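Local coordinates for cupin type-2 domain-containing protein (Klebsiella pneumoniae subsp. pneumoniae MGH 78578, PDB 3H8U), which is of unknown function but carries a cupin domain, a double-stranded beta-helix that probably binds a metal ion, at residues 39-44 with 108-113; 63-68 with 86-91. One frame throughout, in Å; residues are numbered along the deposited sequence.

In the fold
Contacts 1 and 2 lie in one antiparallel sheet of the cupin barrel, their centres about 9 Å apart. The four strands of the contacts follow in the order 40-46, 107-114, 61-68, 87-91, and the central pair joins the contacts. There Val-110 O lies 2.8 Å from Thr-65 N, and Ile-108 O lies 2.7 Å from Ile-67 N. Inside the barrel the ring of Phe-109 stacks on that of Trp-64, with Phe-109 CE2 3.2 Å from Trp-64 CD2. Along the chain, contact 2 is nested within the loop that contact 1 closes. The other face of the sheet meets the second subunit in both contacts.

Contact 1. Residues 39-44 with 108-113; sequences SVVVVW and IFVSVV
The five-membered ring of Trp-44 and the Phe-109 ring have nearly parallel planes, at 21°, but are slid apart so that they barely overlap. Trp-44 CB sits over one face of the Phe-109 ring as a CH-pi contact, 3.6 Å from its centroid. Val-42 CG1 lies over one face of the indole, toward the rim. At the indole edge, in plane, are Ser-111 CB and a water. The pair belongs to the sheet of a double-stranded beta-helix, the cupin fold, and joins antiparallel strands 40-46 and 107-114. Phe-109 CG is set between the backbone N and the carbonyl carbon (chi1 65°). Phe-109 CE2 comes 3.4 Å from Trp-44 CD1.

Six backbone bonds join the strands, two each in the pairs Val-40/Val-113, Val-42/Ser-111 and Trp-44/Phe-109. Val-41, Val-43, Val-110 and Val-112 form the other face. Here Val-41 CG1 meets Val-110 CG1 at 3.9 Å. Beside it, at the strand end, Val-112 CG1 reaches Ser-39 OG at 3.6 Å. Val-112 packs on Val-112 of the second subunit, and Val-110 touches Val-17 of helix 17-20. Ser-111 OG is hydrogen-bonded to Asp-62 OD1 and also takes bonds from two waters. One water, 2.8 Å from Ser-111 OG, also donates to Val-40 O. The other donates to Ser-111 OG and accepts from Trp-44 NE1 at 3.1 Å.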
loop_
_atom_site.group_PDB
_atom_site.type_symbol
_atom_site.label_atom_id
_atom_site.label_comp_id
_atom_site.label_asym_id
_atom_site.label_seq_id
_atom_site.Cartn_x
_atom_site.Cartn_y
_atom_site.Cartn_z
ATOM N N SER A 39 -8.702 5.678 5.811
ATOM C CA SER A 39 -8.336 4.329 5.361
ATOM C C SER A 39 -8.228 3.370 6.545
ATOM O O SER A 39 -7.979 3.764 7.687
ATOM C CB SER A 39 -6.961 4.295 4.667
ATOM O OG SER A 39 -6.922 5.127 3.493
ATOM N N VAL A 40 -8.358 2.099 6.216
ATOM C CA VAL A 40 -7.986 1.018 7.117
ATOM C C VAL A 40 -6.863 0.229 6.424
ATOM O O VAL A 40 -7.004 -0.172 5.266
ATOM C CB VAL A 40 -9.205 0.132 7.449
ATOM C CG1 VAL A 40 -8.786 -1.105 8.228
ATOM C CG2 VAL A 40 -10.249 0.914 8.247
ATOM N N VAL A 41 -5.749 0.046 7.121
ATOM C CA VAL A 41 -4.568 -0.589 6.577
ATOM C C VAL A 41 -4.412 -1.895 7.348
ATOM O O VAL A 41 -4.364 -1.882 8.615
ATOM C CB VAL A 41 -3.307 0.310 6.775
ATOM C CG1 VAL A 41 -2.033 -0.401 6.284
ATOM C CG2 VAL A 41 -3.477 1.657 6.075
ATOM N N VAL A 42 -4.367 -3.009 6.596
ATOM C CA VAL A 42 -4.360 -4.373 7.139
ATOM C C VAL A 42 -3.229 -5.180 6.466
ATOM O O VAL A 42 -2.951 -5.012 5.282
ATOM C CB VAL A 42 -5.735 -5.089 6.886
ATOM C CG1 VAL A 42 -5.706 -6.558 7.287
ATOM C CG2 VAL A 42 -6.845 -4.344 7.622
ATOM N N VAL A 43 -2.564 -6.005 7.252
ATOM C CA VAL A 43 -1.590 -6.972 6.740
ATOM C C VAL A 43 -2.272 -8.344 6.744
ATOM O O VAL A 43 -2.717 -8.834 7.802
ATOM C CB VAL A 43 -0.307 -6.980 7.587
ATOM C CG1 VAL A 43 0.532 -8.218 7.275
ATOM C CG2 VAL A 43 0.485 -5.707 7.331
ATOM N N TRP A 44 -2.361 -8.937 5.555
ATOM C CA TRP A 44 -2.895 -10.245 5.364
ATOM C C TRP A 44 -1.787 -11.265 5.040
ATOM O O TRP A 44 -0.840 -10.953 4.334
ATOM C CB TRP A 44 -3.889 -10.238 4.211
ATOM C CG TRP A 44 -5.154 -9.537 4.504
ATOM C CD1 TRP A 44 -5.487 -8.277 4.110
ATOM C CD2 TRP A 44 -6.260 -10.038 5.249
ATOM N NE1 TRP A 44 -6.739 -7.966 4.548
ATOM C CE2 TRP A 44 -7.248 -9.025 5.250
ATOM C CE3 TRP A 44 -6.523 -11.232 5.900
ATOM C CZ2 TRP A 44 -8.481 -9.187 5.880
ATOM C CZ3 TRP A 44 -7.758 -11.396 6.544
ATOM C CH2 TRP A 44 -8.717 -10.381 6.519
ATOM N N ILE A 108 1.700 -12.658 1.216
ATOM C CA ILE A 108 1.556 -11.571 2.168
ATOM C C ILE A 108 1.330 -10.266 1.416
ATOM O O ILE A 108 2.086 -9.916 0.499
ATOM C CB ILE A 108 2.811 -11.482 3.105
ATOM C CG1 ILE A 108 3.000 -12.773 3.893
ATOM C CG2 ILE A 108 2.693 -10.300 4.071
ATOM C CD1 ILE A 108 4.296 -12.869 4.651
ATOM N N PHE A 109 0.300 -9.538 1.825
ATOM C CA PHE A 109 -0.014 -8.263 1.203
ATOM C C PHE A 109 -0.555 -7.266 2.203
ATOM O O PHE A 109 -1.003 -7.623 3.284
ATOM C CB PHE A 109 -0.976 -8.414 0.010
ATOM C CG PHE A 109 -2.327 -8.896 0.366
ATOM C CD1 PHE A 109 -2.566 -10.260 0.535
ATOM C CD2 PHE A 109 -3.377 -8.016 0.518
ATOM C CE1 PHE A 109 -3.821 -10.727 0.842
ATOM C CE2 PHE A 109 -4.651 -8.477 0.847
ATOM C CZ PHE A 109 -4.873 -9.846 0.981
ATOM N N VAL A 110 -0.445 -6.010 1.799
ATOM C CA VAL A 110 -0.939 -4.892 2.551
ATOM C C VAL A 110 -2.175 -4.427 1.802
ATOM O O VAL A 110 -2.100 -4.042 0.635
ATOM C CB VAL A 110 0.091 -3.767 2.619
ATOM C CG1 VAL A 110 -0.551 -2.485 3.286
ATOM C CG2 VAL A 110 1.335 -4.239 3.365
ATOM N N SER A 111 -3.293 -4.435 2.514
ATOM C CA SER A 111 -4.560 -3.910 2.037
ATOM C C SER A 111 -4.854 -2.509 2.593
ATOM O O SER A 111 -4.814 -2.310 3.820
ATOM C CB SER A 111 -5.691 -4.845 2.473
ATOM O OG SER A 111 -6.949 -4.210 2.362
ATOM N N VAL A 112 -5.180 -1.580 1.687
ATOM C CA VAL A 112 -5.647 -0.259 2.067
ATOM C C VAL A 112 -7.076 -0.102 1.540
ATOM O O VAL A 112 -7.272 0.014 0.335
ATOM C CB VAL A 112 -4.738 0.861 1.525
ATOM C CG1 VAL A 112 -5.248 2.272 2.016
ATOM C CG2 VAL A 112 -3.278 0.614 1.932
ATOM N N VAL A 113 -8.040 -0.109 2.464
ATOM C CA VAL A 113 -9.451 0.121 2.137
ATOM C C VAL A 113 -9.795 1.572 2.402
ATOM O O VAL A 113 -9.485 2.084 3.485
ATOM C CB VAL A 113 -10.355 -0.799 2.967
ATOM C CG1 VAL A 113 -11.829 -0.441 2.806
ATOM C CG2 VAL A 113 -10.116 -2.261 2.536
HETATM O O HOH W 1 -7.824 -2.984 4.717
HETATM O O HOH W 2 -8.783 -5.680 4.213
#

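Contact 2. Residues 63-68 with 86-91; sequences TWTVIS and GDIAIA
Thr-63 to Val-66 run antiparallel to Gly-86 to Ile-90, with strand axes 4.6 Å apart at closest and four backbone hydrogen bonds. Trp-64 and Ala-89 form a hydrogen-bonded pair. The bond from Trp-64 N to Ala-89 O is 2.7 Å and nearly straight, at 176°. Ala-89 N returns a bond to Trp-64 O. Val-66 N then bonds to Asp-87 O, and Gly-86 N closes the row on Val-66 O. Thr-63 is flanked in the same direction by Ile-88 and Ile-90. Thr-63 CG2, anti to the backbone N, touches Ile-88 CG2 at 3.8 Å and Ile-90 CG1 at 3.9 Å. Thr-63 OG1 is hydrogen-bonded to Gln-61 NE2.

Strand 87-91 edges this cupin sheet within the chain, and residues 87-89 pair antiparallel with a strand of the second subunit, continuing the sheet across the interface. Asp-87 OD1 bonds to Ser-16 OG of that subunit, and OD2 to Lys-84 N of its own chain. On the face of Trp-64 and Ala-89, turned into the barrel, the two CB atoms are 4.2 Å apart. The indole turns away from Ala-89, and its NE1 bonds to Asp-62 OD2. Tyr-73 meets that ring edge-to-face. Val-66 CG2 lies 3.6 Å from Asp-87 O.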
loop_
_atom_site.group_PDB
_atom_site.type_symbol
_atom_site.label_atom_id
_atom_site.label_comp_id
_atom_site.label_asym_id
_atom_site.label_seq_id
_atom_site.Cartn_x
_atom_site.Cartn_y
_atom_site.Cartn_z
ATOM N N THR A 63 -7.179 -1.570 -2.190
ATOM C CA THR A 63 -5.926 -1.617 -2.917
ATOM C C THR A 63 -4.962 -2.537 -2.167
ATOM O O THR A 63 -4.628 -2.281 -1.001
ATOM C CB THR A 63 -5.283 -0.204 -3.074
ATOM O OG1 THR A 63 -6.220 0.674 -3.713
ATOM C CG2 THR A 63 -4.030 -0.316 -3.960
ATOM N N TRP A 64 -4.531 -3.611 -2.835
ATOM C CA TRP A 64 -3.575 -4.533 -2.269
ATOM C C TRP A 64 -2.198 -4.358 -2.857
ATOM O O TRP A 64 -2.036 -4.262 -4.066
ATOM C CB TRP A 64 -3.958 -5.990 -2.533
ATOM C CG TRP A 64 -5.243 -6.477 -2.007
ATOM C CD1 TRP A 64 -6.161 -5.800 -1.267
ATOM C CD2 TRP A 64 -5.740 -7.816 -2.131
ATOM N NE1 TRP A 64 -7.190 -6.631 -0.926
ATOM C CE2 TRP A 64 -6.970 -7.868 -1.457
ATOM C CE3 TRP A 64 -5.247 -8.982 -2.740
ATOM C CZ2 TRP A 64 -7.729 -9.028 -1.368
ATOM C CZ3 TRP A 64 -6.003 -10.145 -2.652
ATOM C CH2 TRP A 64 -7.229 -10.164 -1.971
ATOM N N THR A 65 -1.179 -4.347 -1.989
ATOM C CA THR A 65 0.203 -4.357 -2.462
ATOM C C THR A 65 0.866 -5.650 -1.974
ATOM O O THR A 65 0.973 -5.902 -0.781
ATOM C CB THR A 65 0.974 -3.086 -1.989
ATOM O OG1 THR A 65 0.428 -1.928 -2.621
ATOM C CG2 THR A 65 2.432 -3.206 -2.357
ATOM N N VAL A 66 1.318 -6.473 -2.916
ATOM C CA VAL A 66 1.818 -7.780 -2.577
ATOM C C VAL A 66 3.308 -7.723 -2.173
ATOM O O VAL A 66 4.180 -7.290 -2.964
ATOM C CB VAL A 66 1.567 -8.801 -3.725
ATOM C CG1 VAL A 66 2.012 -10.159 -3.269
ATOM C CG2 VAL A 66 0.066 -8.841 -4.122
ATOM N N ILE A 67 3.572 -8.148 -0.938
ATOM C CA ILE A 67 4.922 -8.214 -0.332
ATOM C C ILE A 67 5.655 -9.499 -0.689
ATOM O O ILE A 67 6.851 -9.493 -0.998
ATOM C CB ILE A 67 4.834 -8.147 1.243
ATOM C CG1 ILE A 67 4.093 -6.879 1.718
ATOM C CG2 ILE A 67 6.187 -8.185 1.871
ATOM C CD1 ILE A 67 4.696 -5.608 1.150
ATOM N N SER A 68 4.940 -10.618 -0.632
ATOM C CA SER A 68 5.530 -11.913 -0.773
ATOM C C SER A 68 4.573 -12.861 -1.455
ATOM O O SER A 68 3.363 -12.781 -1.235
ATOM C CB SER A 68 5.924 -12.394 0.642
ATOM O OG SER A 68 5.945 -13.781 0.736
ATOM N N GLY A 86 5.208 -7.751 -5.698
ATOM C CA GLY A 86 5.454 -6.525 -6.429
ATOM C C GLY A 86 4.280 -6.093 -7.297
ATOM O O GLY A 86 4.379 -5.101 -8.039
ATOM N N ASP A 87 3.195 -6.847 -7.242
ATOM C CA ASP A 87 1.974 -6.473 -7.935
ATOM C C ASP A 87 1.049 -5.687 -7.002
ATOM O O ASP A 87 1.099 -5.820 -5.777
ATOM C CB ASP A 87 1.195 -7.717 -8.420
ATOM C CG ASP A 87 1.789 -8.373 -9.627
ATOM O OD1 ASP A 87 2.668 -7.785 -10.298
ATOM O OD2 ASP A 87 1.331 -9.518 -9.925
ATOM N N ILE A 88 0.176 -4.888 -7.616
ATOM C CA ILE A 88 -0.901 -4.171 -6.962
ATOM C C ILE A 88 -2.218 -4.783 -7.484
ATOM O O ILE A 88 -2.370 -4.978 -8.683
ATOM C CB ILE A 88 -0.851 -2.661 -7.339
ATOM C CG1 ILE A 88 0.498 -2.076 -6.935
ATOM C CG2 ILE A 88 -2.028 -1.897 -6.761
ATOM C CD1 ILE A 88 0.838 -0.752 -7.569
ATOM N N ALA A 89 -3.175 -5.070 -6.600
ATOM C CA ALA A 89 -4.521 -5.493 -7.022
ATOM C C ALA A 89 -5.534 -4.469 -6.514
ATOM O O ALA A 89 -5.408 -3.995 -5.379
ATOM C CB ALA A 89 -4.864 -6.882 -6.488
ATOM N N ILE A 90 -6.448 -4.033 -7.386
ATOM C CA ILE A 90 -7.408 -3.012 -6.976
ATOM C C ILE A 90 -8.810 -3.526 -7.198
ATOM O O ILE A 90 -9.172 -3.944 -8.336
ATOM C CB ILE A 90 -7.179 -1.645 -7.678
ATOM C CG1 ILE A 90 -5.816 -1.044 -7.306
ATOM C CG2 ILE A 90 -8.352 -0.639 -7.330
ATOM C CD1 ILE A 90 -5.373 0.110 -8.246
ATOM N N ALA A 91 -9.633 -3.448 -6.149
ATOM C CA ALA A 91 -11.085 -3.603 -6.298
ATOM C C ALA A 91 -11.691 -2.227 -6.090
ATOM O O ALA A 91 -11.538 -1.634 -4.999
ATOM C CB ALA A 91 -11.642 -4.586 -5.282
#